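Local coordinates for protein LYND (Lyngbya aestuarii, PDB 4V1T) that probably uses ATP to convert cysteine residues of the cyanobactin precursor peptide PatE into thiazoline heterocycles, at residues P185-V189 / A245-L249; D287-I291 / S302-I306; W558-R562 / Q767-M773; D596-D600 / V752-W758. All blocks are in the same frame, centred on the assembly; numbering follows the deposited sequence.

Interaction 1. Residues P185-V189 / A245-L249; sequences PVGSV and ARATL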
loop_
_atom_site.group_PDB
_atom_site.type_symbol
_atom_site.label_atom_id
_atom_site.label_comp_id
_atom_site.label_asym_id
_atom_site.label_seq_id
_atom_site.Cartn_x
_atom_site.Cartn_y
_atom_site.Cartn_z
ATOM N N PRO B 185 14.740 21.945 10.394
ATOM C CA PRO B 185 14.607 21.255 11.670
ATOM C C PRO B 185 13.666 21.971 12.633
ATOM O O PRO B 185 13.417 21.473 13.719
ATOM C CB PRO B 185 16.037 21.270 12.200
ATOM C CG PRO B 185 16.572 22.594 11.721
ATOM C CD PRO B 185 15.920 22.834 10.377
ATOM N N VAL B 186 13.162 23.130 12.226
ATOM C CA VAL B 186 12.173 23.865 13.001
ATOM C C VAL B 186 10.777 23.539 12.493
ATOM O O VAL B 186 10.604 23.116 11.352
ATOM C CB VAL B 186 12.401 25.399 12.936
ATOM C CG1 VAL B 186 13.766 25.753 13.493
ATOM C CG2 VAL B 186 12.256 25.915 11.512
ATOM N N GLY B 187 9.780 23.766 13.340
ATOM C CA GLY B 187 8.401 23.494 12.983
ATOM C C GLY B 187 8.008 22.108 13.432
ATOM O O GLY B 187 8.858 21.308 13.830
ATOM N N SER B 188 6.710 21.832 13.375
ATOM C CA SER B 188 6.160 20.575 13.856
ATOM C C SER B 188 6.403 19.433 12.881
ATOM O O SER B 188 6.165 18.274 13.220
ATOM C CB SER B 188 4.654 20.724 14.098
ATOM O OG SER B 188 4.018 21.242 12.942
ATOM N N VAL B 189 6.852 19.767 11.674
ATOM C CA VAL B 189 7.229 18.769 10.684
ATOM C C VAL B 189 8.663 18.972 10.216
ATOM O O VAL B 189 8.976 19.966 9.562
ATOM C CB VAL B 189 6.306 18.805 9.454
ATOM C CG1 VAL B 189 6.602 17.624 8.536
ATOM C CG2 VAL B 189 4.839 18.789 9.879
ATOM N N ALA B 245 6.534 28.031 10.628
ATOM C CA ALA B 245 7.430 27.178 11.410
ATOM C C ALA B 245 7.494 27.499 12.908
ATOM O O ALA B 245 8.540 27.461 13.518
ATOM C CB ALA B 245 8.813 27.236 10.828
ATOM N N ARG B 246 6.377 27.867 13.490
ATOM C CA ARG B 246 6.354 28.311 14.875
ATOM C C ARG B 246 6.567 27.252 15.938
ATOM O O ARG B 246 7.172 27.512 16.958
ATOM C CB ARG B 246 5.063 29.072 15.148
ATOM C CG ARG B 246 4.980 30.356 14.366
ATOM C CD ARG B 246 3.556 30.697 14.000
ATOM N NE ARG B 246 2.946 31.588 14.980
ATOM C CZ ARG B 246 3.138 32.896 15.031
ATOM N NH1 ARG B 246 3.924 33.507 14.162
ATOM N NH2 ARG B 246 2.537 33.592 15.966
ATOM N N ALA B 247 6.076 26.062 15.674
ATOM C CA ALA B 247 5.907 25.028 16.690
ATOM C C ALA B 247 7.146 24.167 16.829
ATOM O O ALA B 247 7.399 23.286 15.991
ATOM C CB ALA B 247 4.714 24.170 16.351
ATOM N N THR B 248 7.914 24.412 17.887
ATOM C CA THR B 248 9.180 23.706 18.086
ATOM C C THR B 248 9.470 23.398 19.548
ATOM O O THR B 248 9.487 24.298 20.381
ATOM C CB THR B 248 10.363 24.517 17.528
ATOM O OG1 THR B 248 10.055 24.972 16.208
ATOM C CG2 THR B 248 11.629 23.648 17.479
ATOM N N LEU B 249 9.682 22.122 19.852
ATOM C CA LEU B 249 10.246 21.722 21.130
ATOM C C LEU B 249 11.749 21.608 20.952
ATOM O O LEU B 249 12.213 21.314 19.854
ATOM C CB LEU B 249 9.690 20.370 21.590
ATOM C CG LEU B 249 8.205 20.238 21.909
ATOM C CD1 LEU B 249 7.927 18.822 22.409
ATOM C CD2 LEU B 249 7.766 21.267 22.932
#
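The backbones of 185-189 and 245-249 come closest at Gly187 and Ala245, whose CA atoms lie 4.1 Å apart, and neither segment is regular there. Residues 185-188 form the tight connection of a beta hairpin, joining strand 180-184 to the antiparallel strand 189-196 of a mixed sheet, while 245-249 is the loop leading into helix 250-275, with Leu249 at its N-cap. Gly187 suits its place for two reasons. At its phi of 93° and psi of 169° a CB would jam against the carbonyl oxygen of Val186, and an ideal CB would also sit just 3.6 Å from Ala245 CA. Beside it, Val186 CG2 packs on Ala245 CB at 3.8 Å; the small methyl of alanine lets the loop come in close, and Val186 also leans on Ile122. Ser188 and Ala247 are likewise small, their CB atoms 4.1 Å apart. The polar end of Ser188 is directed to the second subunit, where Glu98 and Gln29 bind its OG; Glu28 of that subunit takes its backbone N, and Arg246 NE donates to Pro11 O there. The loop pair therefore belongs to the dimer interface. A short, branched polar residue fits position 248, since its hydroxyl can reach the turn directly: Gly187 N donates to Thr248 OG1 at 3.1 Å with a nearly linear N-H...O angle of 170°.

Interaction 2. Residues D287-I291 / S302-I306; sequences DGKII and SHILI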
loop_
_atom_site.group_PDB
_atom_site.type_symbol
_atom_site.label_atom_id
_atom_site.label_comp_id
_atom_site.label_asym_id
_atom_site.label_seq_id
_atom_site.Cartn_x
_atom_site.Cartn_y
_atom_site.Cartn_z
ATOM N N ASP B 287 19.620 11.842 -1.715
ATOM C CA ASP B 287 19.715 12.379 -3.075
ATOM C C ASP B 287 18.399 12.177 -3.824
ATOM O O ASP B 287 17.941 11.054 -4.007
ATOM C CB ASP B 287 20.873 11.741 -3.847
ATOM C CG ASP B 287 20.825 10.214 -3.829
ATOM O OD1 ASP B 287 20.503 9.631 -2.771
ATOM O OD2 ASP B 287 21.092 9.605 -4.876
ATOM N N GLY B 288 17.792 13.281 -4.244
ATOM C CA GLY B 288 16.514 13.239 -4.958
ATOM C C GLY B 288 15.335 12.788 -4.111
ATOM O O GLY B 288 14.332 12.301 -4.636
ATOM N N LYS B 289 15.459 12.950 -2.795
ATOM C CA LYS B 289 14.450 12.486 -1.846
ATOM C C LYS B 289 14.247 13.511 -0.755
ATOM O O LYS B 289 15.207 14.091 -0.266
ATOM C CB LYS B 289 14.879 11.174 -1.187
ATOM C CG LYS B 289 14.090 9.951 -1.605
ATOM C CD LYS B 289 14.198 8.842 -0.564
ATOM C CE LYS B 289 15.621 8.309 -0.426
ATOM N NZ LYS B 289 15.829 7.599 0.872
ATOM N N ILE B 290 12.996 13.708 -0.355
ATOM C CA ILE B 290 12.698 14.495 0.834
ATOM C C ILE B 290 11.995 13.609 1.857
ATOM O O ILE B 290 11.083 12.852 1.531
ATOM C CB ILE B 290 11.826 15.706 0.511
ATOM C CG1 ILE B 290 12.564 16.623 -0.465
ATOM C CG2 ILE B 290 11.492 16.470 1.791
ATOM C CD1 ILE B 290 11.716 17.744 -1.014
ATOM N N ILE B 291 12.427 13.722 3.102
ATOM C CA ILE B 291 11.802 13.018 4.210
ATOM C C ILE B 291 11.072 14.015 5.085
ATOM O O ILE B 291 11.657 15.008 5.505
ATOM C CB ILE B 291 12.845 12.305 5.083
ATOM C CG1 ILE B 291 13.624 11.301 4.241
ATOM C CG2 ILE B 291 12.190 11.649 6.299
ATOM C CD1 ILE B 291 12.817 10.116 3.762
ATOM N N SER B 302 8.420 9.450 2.608
ATOM C CA SER B 302 9.475 9.704 1.632
ATOM C C SER B 302 8.859 10.257 0.367
ATOM O O SER B 302 7.895 9.710 -0.148
ATOM C CB SER B 302 10.259 8.428 1.309
ATOM O OG SER B 302 10.826 7.895 2.483
ATOM N N HIS B 303 9.425 11.349 -0.123
ATOM C CA HIS B 303 8.893 12.046 -1.294
ATOM C C HIS B 303 9.956 12.103 -2.396
ATOM O O HIS B 303 11.029 12.666 -2.196
ATOM C CB HIS B 303 8.438 13.460 -0.914
ATOM C CG HIS B 303 7.680 13.523 0.370
ATOM N ND1 HIS B 303 6.306 13.454 0.421
ATOM C CD2 HIS B 303 8.098 13.628 1.655
ATOM C CE1 HIS B 303 5.909 13.535 1.677
ATOM N NE2 HIS B 303 6.976 13.634 2.446
ATOM N N ILE B 304 9.642 11.529 -3.556
ATOM C CA ILE B 304 10.585 11.460 -4.666
ATOM C C ILE B 304 10.612 12.765 -5.460
ATOM O O ILE B 304 9.593 13.195 -5.976
ATOM C CB ILE B 304 10.242 10.323 -5.644
ATOM C CG1 ILE B 304 10.133 8.975 -4.917
ATOM C CG2 ILE B 304 11.290 10.238 -6.761
ATOM C CD1 ILE B 304 11.457 8.288 -4.669
ATOM N N LEU B 305 11.787 13.363 -5.586
ATOM C CA LEU B 305 11.968 14.534 -6.428
ATOM C C LEU B 305 12.382 14.125 -7.835
ATOM O O LEU B 305 13.471 13.593 -8.039
ATOM C CB LEU B 305 13.021 15.474 -5.834
ATOM C CG LEU B 305 13.423 16.655 -6.724
ATOM C CD1 LEU B 305 12.222 17.559 -6.989
ATOM C CD2 LEU B 305 14.562 17.445 -6.092
ATOM N N ILE B 306 11.514 14.392 -8.802
ATOM C CA ILE B 306 11.827 14.120 -10.192
ATOM C C ILE B 306 12.595 15.302 -10.772
ATOM O O ILE B 306 12.204 16.444 -10.604
ATOM C CB ILE B 306 10.551 13.855 -11.026
ATOM C CG1 ILE B 306 9.981 12.470 -10.711
ATOM C CG2 ILE B 306 10.854 13.905 -12.529
ATOM C CD1 ILE B 306 9.220 12.391 -9.417
HETATM O O HOH W 1 13.669 7.109 2.030
#
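Lys289 has an off-rotamer chi1 of -110°, between the usual wells, and its chain rises from the sheet face, leaning over toward Ser302, so that CD passes 4.4 Å from Ser302 CB. Its amine is thereby brought to water 1, with Lys289 NZ 2.5 Å from the water oxygen, and the same water lies 3.0 Å from Ser302 OG; long and short polar side chains are thus linked across the strands. Ile291, with chi1 and chi2 both m, swings CD1 to 3.2 Å from Ser302 OG, on the same face as Lys289 and Ile304. Leu298 of the second subunit packs on Lys289 and Ile291 here. These residues belong to the beta hairpin of strands 289-294 and 299-304, the latter outermost in the sheet within this chain. Ile290 and His303 form a hydrogen-bonded pair of it, with Ile290 N to His303 O at 2.9 Å and His303 N to Ile290 O at 2.8 Å; Leu305 N to Gly288 O, 2.9 Å, extends the ladder. Gly288 has a positive phi of 68°, which favours glycine. On the other face the beta-branched Ile290 takes mt and places its CB 4.3 Å from His303 CB. The His303 ring, with chi1 at -43°, is held by Ser360 at ND1 and Thr292 at NE2. Leu305, in the tp rotamer, turns to Pro194, Phe196 and Leu207, its side chain about 8 Å from the zinc ion.

Interaction 3. Residues W558-R562 / Q767-M773; sequences WWYNR and QMNPTPM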
loop_
_atom_site.group_PDB
_atom_site.type_symbol
_atom_site.label_atom_id
_atom_site.label_comp_id
_atom_site.label_asym_id
_atom_site.label_seq_id
_atom_site.Cartn_x
_atom_site.Cartn_y
_atom_site.Cartn_z
ATOM N N TRP B 558 -29.775 15.256 -25.693
ATOM C CA TRP B 558 -30.859 14.726 -24.879
ATOM C C TRP B 558 -31.371 15.744 -23.873
ATOM O O TRP B 558 -32.578 15.991 -23.783
ATOM C CB TRP B 558 -30.392 13.463 -24.154
ATOM C CG TRP B 558 -31.194 13.110 -22.933
ATOM C CD1 TRP B 558 -32.509 12.750 -22.883
ATOM C CD2 TRP B 558 -30.711 13.064 -21.583
ATOM N NE1 TRP B 558 -32.881 12.497 -21.578
ATOM C CE2 TRP B 558 -31.792 12.674 -20.766
ATOM C CE3 TRP B 558 -29.468 13.309 -20.990
ATOM C CZ2 TRP B 558 -31.667 12.536 -19.385
ATOM C CZ3 TRP B 558 -29.345 13.169 -19.621
ATOM C CH2 TRP B 558 -30.439 12.786 -18.832
ATOM N N TRP B 559 -30.447 16.341 -23.130
ATOM C CA TRP B 559 -30.800 17.210 -22.016
ATOM C C TRP B 559 -31.502 18.500 -22.433
ATOM O O TRP B 559 -32.519 18.882 -21.856
ATOM C CB TRP B 559 -29.543 17.560 -21.219
ATOM C CG TRP B 559 -29.819 18.423 -20.039
ATOM C CD1 TRP B 559 -29.777 19.787 -19.995
ATOM C CD2 TRP B 559 -30.188 17.991 -18.732
ATOM N NE1 TRP B 559 -30.092 20.230 -18.737
ATOM C CE2 TRP B 559 -30.349 19.146 -17.942
ATOM C CE3 TRP B 559 -30.391 16.737 -18.144
ATOM C CZ2 TRP B 559 -30.711 19.084 -16.603
ATOM C CZ3 TRP B 559 -30.752 16.678 -16.816
ATOM C CH2 TRP B 559 -30.911 17.844 -16.058
ATOM N N TYR B 560 -30.951 19.184 -23.426
ATOM C CA TYR B 560 -31.422 20.520 -23.765
ATOM C C TYR B 560 -32.609 20.499 -24.719
ATOM O O TYR B 560 -33.404 21.440 -24.736
ATOM C CB TYR B 560 -30.271 21.354 -24.331
ATOM C CG TYR B 560 -29.253 21.664 -23.268
ATOM C CD1 TYR B 560 -29.504 22.629 -22.286
ATOM C CD2 TYR B 560 -28.058 20.950 -23.197
ATOM C CE1 TYR B 560 -28.579 22.883 -21.289
ATOM C CE2 TYR B 560 -27.134 21.203 -22.211
ATOM C CZ TYR B 560 -27.396 22.164 -21.259
ATOM O OH TYR B 560 -26.461 22.394 -20.278
ATOM N N ASN B 561 -32.744 19.433 -25.499
ATOM C CA ASN B 561 -33.969 19.218 -26.264
ATOM C C ASN B 561 -35.012 18.502 -25.405
ATOM O O ASN B 561 -36.151 18.354 -25.815
ATOM C CB ASN B 561 -33.693 18.415 -27.533
ATOM C CG ASN B 561 -32.801 19.156 -28.511
ATOM O OD1 ASN B 561 -33.256 20.037 -29.242
ATOM N ND2 ASN B 561 -31.527 18.791 -28.540
ATOM N N ARG B 562 -34.606 18.071 -24.211
ATOM C CA ARG B 562 -35.473 17.345 -23.291
ATOM C C ARG B 562 -36.162 16.189 -24.003
ATOM O O ARG B 562 -37.385 16.057 -23.991
ATOM C CB ARG B 562 -36.487 18.289 -22.643
ATOM C CG ARG B 562 -35.843 19.253 -21.655
ATOM C CD ARG B 562 -36.864 20.171 -21.007
ATOM N NE ARG B 562 -37.157 21.343 -21.829
ATOM C CZ ARG B 562 -37.896 22.372 -21.427
ATOM N NH1 ARG B 562 -38.414 22.377 -20.208
ATOM N NH2 ARG B 562 -38.104 23.407 -22.233
ATOM N N GLN B 767 -36.517 27.539 -26.403
ATOM C CA GLN B 767 -37.153 26.299 -25.965
ATOM C C GLN B 767 -36.148 25.302 -25.427
ATOM O O GLN B 767 -36.527 24.212 -25.016
ATOM C CB GLN B 767 -37.910 25.646 -27.117
ATOM C CG GLN B 767 -39.020 26.498 -27.693
ATOM C CD GLN B 767 -39.623 25.883 -28.936
ATOM O OE1 GLN B 767 -38.949 25.712 -29.954
ATOM N NE2 GLN B 767 -40.900 25.533 -28.858
ATOM N N MET B 768 -34.868 25.659 -25.444
ATOM C CA MET B 768 -33.850 24.799 -24.849
ATOM C C MET B 768 -34.070 24.728 -23.346
ATOM O O MET B 768 -34.564 25.674 -22.741
ATOM C CB MET B 768 -32.438 25.302 -25.162
ATOM C CG MET B 768 -31.984 25.070 -26.602
ATOM S SD MET B 768 -32.048 23.344 -27.088
ATOM C CE MET B 768 -31.698 23.387 -28.835
ATOM N N ASN B 769 -33.714 23.590 -22.755
ATOM C CA ASN B 769 -33.908 23.361 -21.331
ATOM C C ASN B 769 -33.351 24.529 -20.524
ATOM O O ASN B 769 -32.158 24.816 -20.606
ATOM C CB ASN B 769 -33.220 22.062 -20.910
ATOM C CG ASN B 769 -33.688 21.555 -19.561
ATOM O OD1 ASN B 769 -34.226 22.304 -18.743
ATOM N ND2 ASN B 769 -33.482 20.270 -19.321
ATOM N N PRO B 770 -34.214 25.221 -19.761
ATOM C CA PRO B 770 -33.745 26.339 -18.948
ATOM C C PRO B 770 -32.975 25.885 -17.710
ATOM O O PRO B 770 -32.341 26.707 -17.052
ATOM C CB PRO B 770 -35.043 27.051 -18.551
ATOM C CG PRO B 770 -36.047 25.967 -18.520
ATOM C CD PRO B 770 -35.666 25.018 -19.615
ATOM N N THR B 771 -33.048 24.595 -17.393
ATOM C CA THR B 771 -32.323 24.037 -16.262
ATOM C C THR B 771 -30.931 23.580 -16.692
ATOM O O THR B 771 -30.814 22.659 -17.494
ATOM C CB THR B 771 -33.056 22.841 -15.652
ATOM O OG1 THR B 771 -34.361 23.247 -15.234
ATOM C CG2 THR B 771 -32.290 22.296 -14.435
ATOM N N PRO B 772 -29.869 24.222 -16.166
ATOM C CA PRO B 772 -28.538 23.766 -16.562
ATOM C C PRO B 772 -28.272 22.344 -16.063
ATOM O O PRO B 772 -28.727 21.977 -14.977
ATOM C CB PRO B 772 -27.591 24.775 -15.892
ATOM C CG PRO B 772 -28.464 25.931 -15.477
ATOM C CD PRO B 772 -29.811 25.355 -15.223
ATOM N N MET B 773 -27.562 21.556 -16.855
ATOM C CA MET B 773 -27.230 20.200 -16.453
ATOM C C MET B 773 -26.348 20.284 -15.202
ATOM O O MET B 773 -25.262 20.860 -15.258
ATOM C CB MET B 773 -26.530 19.463 -17.593
ATOM C CG MET B 773 -26.784 17.956 -17.608
ATOM S SD MET B 773 -25.930 17.076 -16.293
ATOM C CE MET B 773 -24.237 17.315 -16.783
HETATM O O HOH W 2 -36.159 21.442 -24.434
#
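The C-terminal tail of this enzyme carries the proline-rich PxPxP signature known from azoline-forming YcaO proteins, whose first two prolines are Pro770 and Pro772, and here it is fastened to the Schellman motif that ends helix 538-561. Arg562, with a phi of 50°, is the C-prime residue of that motif. The last turn leaves Tyr560 O to be met from outside, and Asn769 N donates to it at 2.9 Å; Asn769 ND2 adds a bond of 3.0 Å to Trp559 O, which also takes the weak Schellman bond from Arg562 N. Asn769 OD1 meanwhile accepts from Thr771 N at 2.9 Å, forming an Asx turn, so asparagine serves with both ends of its amide; ND2 also binds Tyr674. Trp559 offers a donor and a broad surface together. Its NE1 gives a bond to Thr771 O of 2.8 Å, while Met773 CG lies 3.8 Å from the centroid of its five-membered ring, a CH-pi contact; Asn769 ND2 occupies the opposite face. Arg562 is long enough to reach along the tail, NH2 meeting Gln767 O at 3.3 Å, and water 2 joins Arg562 NE, Tyr560 O and Gln767 O. Met768 SD, 3.8 Å from Tyr560 CB, fills the gap toward Leu749 of helix 748-755, whereas Met773 packs on Leu622 and Phe624 of strand 621-626, leaving the tail between that helix and that strand.

Interaction 4. Residues D596-D600 / V752-W758; sequences DLTAD and VPVKLGW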
loop_
_atom_site.group_PDB
_atom_site.type_symbol
_atom_site.label_atom_id
_atom_site.label_comp_id
_atom_site.label_asym_id
_atom_site.label_seq_id
_atom_site.Cartn_x
_atom_site.Cartn_y
_atom_site.Cartn_z
ATOM N N ASP B 596 -30.573 5.341 -23.367
ATOM C CA ASP B 596 -29.738 5.344 -24.565
ATOM C C ASP B 596 -29.609 6.766 -25.123
ATOM O O ASP B 596 -30.610 7.409 -25.404
ATOM C CB ASP B 596 -30.330 4.420 -25.630
ATOM C CG ASP B 596 -29.590 4.512 -26.952
ATOM O OD1 ASP B 596 -28.579 3.802 -27.112
ATOM O OD2 ASP B 596 -30.011 5.302 -27.826
ATOM N N LEU B 597 -28.371 7.228 -25.280
ATOM C CA LEU B 597 -28.067 8.553 -25.822
ATOM C C LEU B 597 -27.346 8.465 -27.175
ATOM O O LEU B 597 -26.884 9.476 -27.721
ATOM C CB LEU B 597 -27.204 9.329 -24.822
ATOM C CG LEU B 597 -27.895 10.278 -23.848
ATOM C CD1 LEU B 597 -29.222 9.735 -23.336
ATOM C CD2 LEU B 597 -26.961 10.581 -22.685
ATOM N N THR B 598 -27.252 7.249 -27.711
ATOM C CA THR B 598 -26.555 7.019 -28.968
ATOM C C THR B 598 -27.153 7.873 -30.087
ATOM O O THR B 598 -28.322 7.723 -30.426
ATOM C CB THR B 598 -26.622 5.537 -29.363
ATOM O OG1 THR B 598 -26.281 4.730 -28.226
ATOM C CG2 THR B 598 -25.654 5.241 -30.515
ATOM N N ALA B 599 -26.342 8.767 -30.649
ATOM C CA ALA B 599 -26.809 9.717 -31.651
ATOM C C ALA B 599 -26.219 9.402 -33.031
ATOM O O ALA B 599 -25.955 8.247 -33.337
ATOM C CB ALA B 599 -26.483 11.150 -31.212
ATOM N N ASP B 600 -26.015 10.429 -33.860
ATOM C CA ASP B 600 -25.715 10.235 -35.283
ATOM C C ASP B 600 -24.376 9.542 -35.583
ATOM O O ASP B 600 -24.173 9.050 -36.692
ATOM C CB ASP B 600 -25.765 11.579 -36.018
ATOM C CG ASP B 600 -24.781 12.591 -35.458
ATOM O OD1 ASP B 600 -24.574 12.605 -34.224
ATOM O OD2 ASP B 600 -24.218 13.370 -36.250
ATOM N N VAL B 752 -29.144 17.666 -35.088
ATOM C CA VAL B 752 -29.014 16.207 -35.021
ATOM C C VAL B 752 -30.351 15.517 -34.715
ATOM O O VAL B 752 -30.692 14.538 -35.380
ATOM C CB VAL B 752 -27.953 15.773 -33.982
ATOM C CG1 VAL B 752 -27.921 14.247 -33.839
ATOM C CG2 VAL B 752 -26.586 16.295 -34.393
ATOM N N PRO B 753 -31.114 16.021 -33.721
ATOM C CA PRO B 753 -32.371 15.341 -33.370
ATOM C C PRO B 753 -33.379 15.210 -34.512
ATOM O O PRO B 753 -34.099 14.213 -34.546
ATOM C CB PRO B 753 -32.943 16.212 -32.245
ATOM C CG PRO B 753 -31.762 16.887 -31.656
ATOM C CD PRO B 753 -30.830 17.138 -32.800
ATOM N N VAL B 754 -33.434 16.175 -35.435
ATOM C CA VAL B 754 -34.360 16.055 -36.549
ATOM C C VAL B 754 -33.804 15.095 -37.598
ATOM O O VAL B 754 -34.550 14.358 -38.230
ATOM C CB VAL B 754 -34.694 17.421 -37.208
ATOM C CG1 VAL B 754 -34.880 18.494 -36.140
ATOM C CG2 VAL B 754 -33.633 17.841 -38.217
ATOM N N LYS B 755 -32.491 15.113 -37.785
ATOM C CA LYS B 755 -31.844 14.201 -38.722
ATOM C C LYS B 755 -32.091 12.746 -38.325
ATOM O O LYS B 755 -32.218 11.874 -39.179
ATOM C CB LYS B 755 -30.338 14.463 -38.781
ATOM C CG LYS B 755 -29.899 15.451 -39.847
ATOM C CD LYS B 755 -28.506 15.108 -40.358
ATOM C CE LYS B 755 -28.061 16.054 -41.467
ATOM N NZ LYS B 755 -26.878 15.531 -42.209
ATOM N N LEU B 756 -32.165 12.493 -37.021
ATOM C CA LEU B 756 -32.376 11.143 -36.509
ATOM C C LEU B 756 -33.861 10.807 -36.353
ATOM O O LEU B 756 -34.221 9.673 -36.035
ATOM C CB LEU B 756 -31.655 10.972 -35.169
ATOM C CG LEU B 756 -30.137 11.146 -35.225
ATOM C CD1 LEU B 756 -29.538 11.051 -33.826
ATOM C CD2 LEU B 756 -29.495 10.125 -36.150
ATOM N N GLY B 757 -34.718 11.792 -36.581
ATOM C CA GLY B 757 -36.151 11.589 -36.480
ATOM C C GLY B 757 -36.634 11.637 -35.046
ATOM O O GLY B 757 -37.754 11.218 -34.758
ATOM N N TRP B 758 -35.793 12.155 -34.149
ATOM C CA TRP B 758 -36.155 12.308 -32.742
ATOM C C TRP B 758 -37.125 13.475 -32.581
ATOM O O TRP B 758 -37.956 13.476 -31.678
ATOM C CB TRP B 758 -34.905 12.522 -31.878
ATOM C CG TRP B 758 -34.038 11.295 -31.757
ATOM C CD1 TRP B 758 -34.349 10.028 -32.163
ATOM C CD2 TRP B 758 -32.729 11.217 -31.175
ATOM N NE1 TRP B 758 -33.320 9.172 -31.872
ATOM C CE2 TRP B 758 -32.311 9.878 -31.269
ATOM C CE3 TRP B 758 -31.870 12.151 -30.590
ATOM C CZ2 TRP B 758 -31.071 9.448 -30.800
ATOM C CZ3 TRP B 758 -30.636 11.723 -30.125
ATOM C CH2 TRP B 758 -30.251 10.383 -30.230
#
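Asp600, Trp758 and Val752 carry much of this contact, which is made by van der Waals packing. Asp600 turns its CA-to-CB bond toward the helix end: its OD1 lies 3.7 Å from Val752 CG1, its backbone N 3.6 Å from Leu756 CD1, and its CB 4.0 Å from Leu756 CD2. The carboxylate suits this partly exposed edge of the contact because it has a charged partner nearby, Arg748 at the start of the same helix, with which it forms a salt bridge. Trp758 sends its large flat ring against the loop that follows strand 590-596. Thr598 O meets the ring edge at CZ2, 3.3 Å away, and Ala599 CB is 4.0 Å from CH2; a bulkier side chain than alanine would have little room there, since the same CB is also 4.0 Å from Leu756 CD1 and 4.3 Å from Val752 CG1. Arg565 makes a cation-pi contact with Trp758 and salt-bridges Asp596, so it ties the ring to the base of the loop, whose shape is braced by Thr598 OG1 donating to Asp596 OD1 at 2.7 Å. Val752, short and branched, also rests on Leu557 of helix 538-561. What brings Leu756 and Trp758 to the loop together is the way helix 748-755 stops: Gly757, with phi of 81°, closes a Schellman motif, with Trp758 N to Pro753 O at 2.7 Å and Gly757 N to Val754 O at 3.1 Å.

The four contacts fall into two groups. Interactions 1 and 2 lie with their centres 20 Å apart in the zinc-containing part of the chain; both involve the sheet that contains strand 189-196, and both touch the second subunit. Interactions 3 and 4 are 15 Å apart in the YcaO part and meet directly, Asn561 ND2 lying 3.7 Å from Pro753 CG and Trp558 CG 3.9 Å from Leu597 CD1. Some 50 to 63 Å separates the centres of the two groups. Nucleotide is bound on the YcaO side: the side chain of Met773 in interaction 3 is about 9 Å from a magnesium ion and 11 Å from ADP, that of Leu597 in interaction 4 about 11 and 13 Å.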